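Local coordinates for plantacyanin (PDB 1F56), which binds a single copper ion in a cupredoxin beta barrel and probably shuttles electrons as a basic blue protein of spinach, at residues A1-F9 with D23-H34. Sequence-based numbering, arbitrary orientation.
Sequences AVYNIGWSF and DVLVFKYIKGQH. With CU1 (copper (I) ion), chain F.
Val-26 O is gripped twice from strand 2-6: Ile-5 N donates to it at 2.7 Å, nearly straight (N-H...O 172°) though tilted from the carbonyl plane, and Asn-4 CA adds a CA-H...O contact. Strands 2-6 and 24-28 run parallel, and the backbone bonds alternate from Val-24 N to Ala-1 O as far as Trp-7 N to Lys-28 O, the last stretched to 3.1 Å. At the start, Ala-1 N makes a salt bridge to Asp-23 OD1 at 3.0 Å, from above the carboxylate plane; OD2 accepts Arg-20 N and sits at the Tyr-3 ring edge. Val-2 CG1 meets Val-26 CG2 on one face; Ile-5 and Phe-27 lie alongside each other on the other. This is the parallel pairing of the first two strands of the cupredoxin barrel. Trp-7, its CG swung anti to the backbone N (chi1 -163°), takes the Phe-27 edge on one face in a T-shaped pair, planes at 87°, sets CD1 over the Tyr-29 ring and donates NE1 to Asn-35 O. With an alanine here instead of Trp-7, Phe-27 and Tyr-29 would probably lose their shared partner. His-34 ND1 binds copper at 2.0 Å beside Cys-74, His-79 and Met-84, its ring edge turned toward the Phe-9 face in an offset edge-to-face pair.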
loop_
_atom_site.group_PDB
_atom_site.type_symbol
_atom_site.label_atom_id
_atom_site.label_comp_id
_atom_site.label_asym_id
_atom_site.label_seq_id
_atom_site.Cartn_x
_atom_site.Cartn_y
_atom_site.Cartn_z
ATOM N N ALA A 1 1.125 -16.754 -0.325
ATOM C CA ALA A 1 0.344 -16.548 -1.574
ATOM C C ALA A 1 0.689 -15.190 -2.203
ATOM O O ALA A 1 1.221 -14.300 -1.531
ATOM C CB ALA A 1 -1.155 -16.629 -1.260
ATOM N N VAL A 2 0.392 -15.039 -3.490
ATOM C CA VAL A 2 0.665 -13.793 -4.213
ATOM C C VAL A 2 -0.668 -13.204 -4.690
ATOM O O VAL A 2 -1.478 -13.911 -5.300
ATOM C CB VAL A 2 1.591 -14.060 -5.421
ATOM C CG1 VAL A 2 1.949 -12.749 -6.131
ATOM C CG2 VAL A 2 2.855 -14.748 -4.939
ATOM N N TYR A 3 -0.896 -11.926 -4.383
ATOM C CA TYR A 3 -2.132 -11.223 -4.741
ATOM C C TYR A 3 -1.870 -9.897 -5.486
ATOM O O TYR A 3 -1.018 -9.105 -5.072
ATOM C CB TYR A 3 -2.946 -10.927 -3.468
ATOM C CG TYR A 3 -3.341 -12.161 -2.665
ATOM C CD1 TYR A 3 -2.896 -12.348 -1.357
ATOM C CD2 TYR A 3 -4.143 -13.151 -3.226
ATOM C CE1 TYR A 3 -3.239 -13.490 -0.634
ATOM C CE2 TYR A 3 -4.488 -14.293 -2.510
ATOM C CZ TYR A 3 -4.040 -14.457 -1.224
ATOM O OH TYR A 3 -4.413 -15.588 -0.535
ATOM N N ASN A 4 -2.592 -9.653 -6.578
ATOM C CA ASN A 4 -2.439 -8.399 -7.324
ATOM C C ASN A 4 -3.345 -7.344 -6.676
ATOM O O ASN A 4 -4.484 -7.648 -6.327
ATOM C CB ASN A 4 -2.889 -8.541 -8.787
ATOM C CG ASN A 4 -2.013 -9.474 -9.601
ATOM O OD1 ASN A 4 -0.808 -9.552 -9.405
ATOM N ND2 ASN A 4 -2.626 -10.172 -10.549
ATOM N N ILE A 5 -2.850 -6.115 -6.511
ATOM C CA ILE A 5 -3.673 -5.040 -5.944
ATOM C C ILE A 5 -3.893 -3.974 -7.026
ATOM O O ILE A 5 -2.953 -3.595 -7.713
ATOM C CB ILE A 5 -2.993 -4.369 -4.715
ATOM C CG1 ILE A 5 -2.874 -5.372 -3.569
ATOM C CG2 ILE A 5 -3.833 -3.183 -4.229
ATOM C CD1 ILE A 5 -4.223 -5.909 -3.099
ATOM N N GLY A 6 -5.128 -3.514 -7.204
ATOM C CA GLY A 6 -5.383 -2.481 -8.206
ATOM C C GLY A 6 -5.109 -1.172 -7.490
ATOM O O GLY A 6 -5.944 -0.682 -6.726
ATOM N N TRP A 7 -3.928 -0.612 -7.713
ATOM C CA TRP A 7 -3.525 0.618 -7.030
ATOM C C TRP A 7 -4.033 1.865 -7.736
ATOM O O TRP A 7 -3.435 2.339 -8.695
ATOM C CB TRP A 7 -1.996 0.645 -6.923
ATOM C CG TRP A 7 -1.446 1.603 -5.914
ATOM C CD1 TRP A 7 -0.457 2.531 -6.126
ATOM C CD2 TRP A 7 -1.795 1.696 -4.524
ATOM N NE1 TRP A 7 -0.165 3.184 -4.958
ATOM C CE2 TRP A 7 -0.969 2.700 -3.956
ATOM C CE3 TRP A 7 -2.719 1.025 -3.699
ATOM C CZ2 TRP A 7 -1.037 3.054 -2.600
ATOM C CZ3 TRP A 7 -2.787 1.374 -2.340
ATOM C CH2 TRP A 7 -1.944 2.384 -1.806
ATOM N N SER A 8 -5.155 2.385 -7.259
ATOM C CA SER A 8 -5.753 3.576 -7.841
ATOM C C SER A 8 -6.509 4.332 -6.753
ATOM O O SER A 8 -6.571 3.874 -5.612
ATOM C CB SER A 8 -6.717 3.190 -8.956
ATOM O OG SER A 8 -7.162 4.351 -9.639
ATOM N N PHE A 9 -7.088 5.477 -7.096
ATOM C CA PHE A 9 -7.836 6.251 -6.102
ATOM C C PHE A 9 -8.871 5.340 -5.455
ATOM O O PHE A 9 -9.166 5.448 -4.271
ATOM C CB PHE A 9 -8.478 7.468 -6.775
ATOM C CG PHE A 9 -7.468 8.499 -7.223
ATOM C CD1 PHE A 9 -6.981 9.445 -6.328
ATOM C CD2 PHE A 9 -6.958 8.477 -8.518
ATOM C CE1 PHE A 9 -6.000 10.352 -6.715
ATOM C CE2 PHE A 9 -5.976 9.379 -8.920
ATOM C CZ PHE A 9 -5.496 10.316 -8.017
ATOM N N ASP A 23 2.589 -13.334 2.668
ATOM C CA ASP A 23 1.962 -13.105 1.371
ATOM C C ASP A 23 2.673 -11.972 0.642
ATOM O O ASP A 23 3.204 -11.043 1.264
ATOM C CB ASP A 23 0.487 -12.705 1.523
ATOM C CG ASP A 23 -0.406 -13.861 1.941
ATOM O OD1 ASP A 23 0.026 -15.037 1.889
ATOM O OD2 ASP A 23 -1.555 -13.577 2.314
ATOM N N VAL A 24 2.651 -12.041 -0.681
ATOM C CA VAL A 24 3.257 -11.022 -1.527
ATOM C C VAL A 24 2.134 -10.215 -2.192
ATOM O O VAL A 24 1.237 -10.782 -2.815
ATOM C CB VAL A 24 4.133 -11.667 -2.644
ATOM C CG1 VAL A 24 4.748 -10.579 -3.537
ATOM C CG2 VAL A 24 5.232 -12.548 -2.019
ATOM N N LEU A 25 2.154 -8.899 -2.032
ATOM C CA LEU A 25 1.155 -8.050 -2.693
ATOM C C LEU A 25 1.837 -7.450 -3.916
ATOM O O LEU A 25 2.992 -7.013 -3.842
ATOM C CB LEU A 25 0.700 -6.902 -1.791
ATOM C CG LEU A 25 -0.096 -7.264 -0.528
ATOM C CD1 LEU A 25 -0.646 -5.994 0.121
ATOM C CD2 LEU A 25 -1.227 -8.209 -0.896
ATOM N N VAL A 26 1.144 -7.432 -5.045
ATOM C CA VAL A 26 1.727 -6.838 -6.224
ATOM C C VAL A 26 0.889 -5.620 -6.582
ATOM O O VAL A 26 -0.245 -5.750 -7.058
ATOM C CB VAL A 26 1.760 -7.816 -7.425
ATOM C CG1 VAL A 26 2.506 -7.141 -8.600
ATOM C CG2 VAL A 26 2.478 -9.138 -7.039
ATOM N N PHE A 27 1.441 -4.433 -6.325
ATOM C CA PHE A 27 0.746 -3.187 -6.624
ATOM C C PHE A 27 0.903 -2.878 -8.113
ATOM O O PHE A 27 2.023 -2.678 -8.622
ATOM C CB PHE A 27 1.306 -2.036 -5.772
ATOM C CG PHE A 27 1.021 -2.180 -4.302
ATOM C CD1 PHE A 27 1.800 -3.022 -3.506
ATOM C CD2 PHE A 27 -0.040 -1.497 -3.718
ATOM C CE1 PHE A 27 1.525 -3.183 -2.149
ATOM C CE2 PHE A 27 -0.328 -1.647 -2.353
ATOM C CZ PHE A 27 0.462 -2.496 -1.569
ATOM N N LYS A 28 -0.231 -2.837 -8.806
ATOM C CA LYS A 28 -0.239 -2.597 -10.241
ATOM C C LYS A 28 -0.875 -1.270 -10.592
ATOM O O LYS A 28 -1.979 -0.955 -10.121
ATOM C CB LYS A 28 -0.966 -3.739 -10.959
ATOM C CG LYS A 28 -0.305 -5.094 -10.738
ATOM C CD LYS A 28 -0.705 -6.098 -11.798
ATOM C CE LYS A 28 0.252 -7.275 -11.801
ATOM N NZ LYS A 28 -0.061 -8.256 -12.874
ATOM N N TYR A 29 -0.153 -0.499 -11.412
ATOM C CA TYR A 29 -0.587 0.822 -11.852
ATOM C C TYR A 29 0.393 1.320 -12.919
ATOM O O TYR A 29 1.381 0.641 -13.233
ATOM C CB TYR A 29 -0.600 1.795 -10.663
ATOM C CG TYR A 29 0.739 1.883 -9.954
ATOM C CD1 TYR A 29 1.103 0.948 -8.985
ATOM C CD2 TYR A 29 1.663 2.881 -10.285
ATOM C CE1 TYR A 29 2.362 1.005 -8.359
ATOM C CE2 TYR A 29 2.927 2.941 -9.667
ATOM C CZ TYR A 29 3.265 2.002 -8.709
ATOM O OH TYR A 29 4.506 2.051 -8.115
ATOM N N ILE A 30 0.129 2.494 -13.485
ATOM C CA ILE A 30 1.011 3.019 -14.522
ATOM C C ILE A 30 2.165 3.766 -13.870
ATOM O O ILE A 30 1.966 4.728 -13.111
ATOM C CB ILE A 30 0.274 3.997 -15.487
ATOM C CG1 ILE A 30 -0.772 3.251 -16.313
ATOM C CG2 ILE A 30 1.274 4.624 -16.454
ATOM C CD1 ILE A 30 -1.673 4.165 -17.142
ATOM N N LYS A 31 3.376 3.308 -14.161
ATOM C CA LYS A 31 4.586 3.911 -13.621
ATOM C C LYS A 31 4.585 5.428 -13.825
ATOM O O LYS A 31 4.390 5.904 -14.936
ATOM C CB LYS A 31 5.804 3.293 -14.316
ATOM C CG LYS A 31 7.140 3.812 -13.833
ATOM C CD LYS A 31 8.262 3.208 -14.664
ATOM C CE LYS A 31 9.617 3.662 -14.185
ATOM N NZ LYS A 31 10.680 3.031 -15.009
ATOM N N GLY A 32 4.796 6.180 -12.748
ATOM C CA GLY A 32 4.831 7.624 -12.854
ATOM C C GLY A 32 3.576 8.321 -12.386
ATOM O O GLY A 32 3.617 9.493 -12.013
ATOM N N GLN A 33 2.457 7.611 -12.384
ATOM C CA GLN A 33 1.185 8.203 -11.975
ATOM C C GLN A 33 0.880 8.077 -10.495
ATOM O O GLN A 33 0.023 8.801 -9.967
ATOM C CB GLN A 33 0.043 7.591 -12.787
ATOM C CG GLN A 33 0.112 7.950 -14.269
ATOM C CD GLN A 33 -1.184 7.665 -15.009
ATOM O OE1 GLN A 33 -1.342 8.049 -16.168
ATOM N NE2 GLN A 33 -2.116 6.984 -14.340
ATOM N N HIS A 34 1.573 7.151 -9.836
ATOM C CA HIS A 34 1.404 6.910 -8.400
ATOM C C HIS A 34 2.703 6.318 -7.851
ATOM O O HIS A 34 3.658 6.059 -8.589
ATOM C CB HIS A 34 0.296 5.860 -8.132
ATOM C CG HIS A 34 -1.048 6.221 -8.674
ATOM N ND1 HIS A 34 -1.874 7.140 -8.069
ATOM C CD2 HIS A 34 -1.703 5.799 -9.783
ATOM C CE1 HIS A 34 -2.977 7.280 -8.784
ATOM N NE2 HIS A 34 -2.898 6.479 -9.830
HETATM CU CU CU1 F . -1.397 8.048 -6.311
#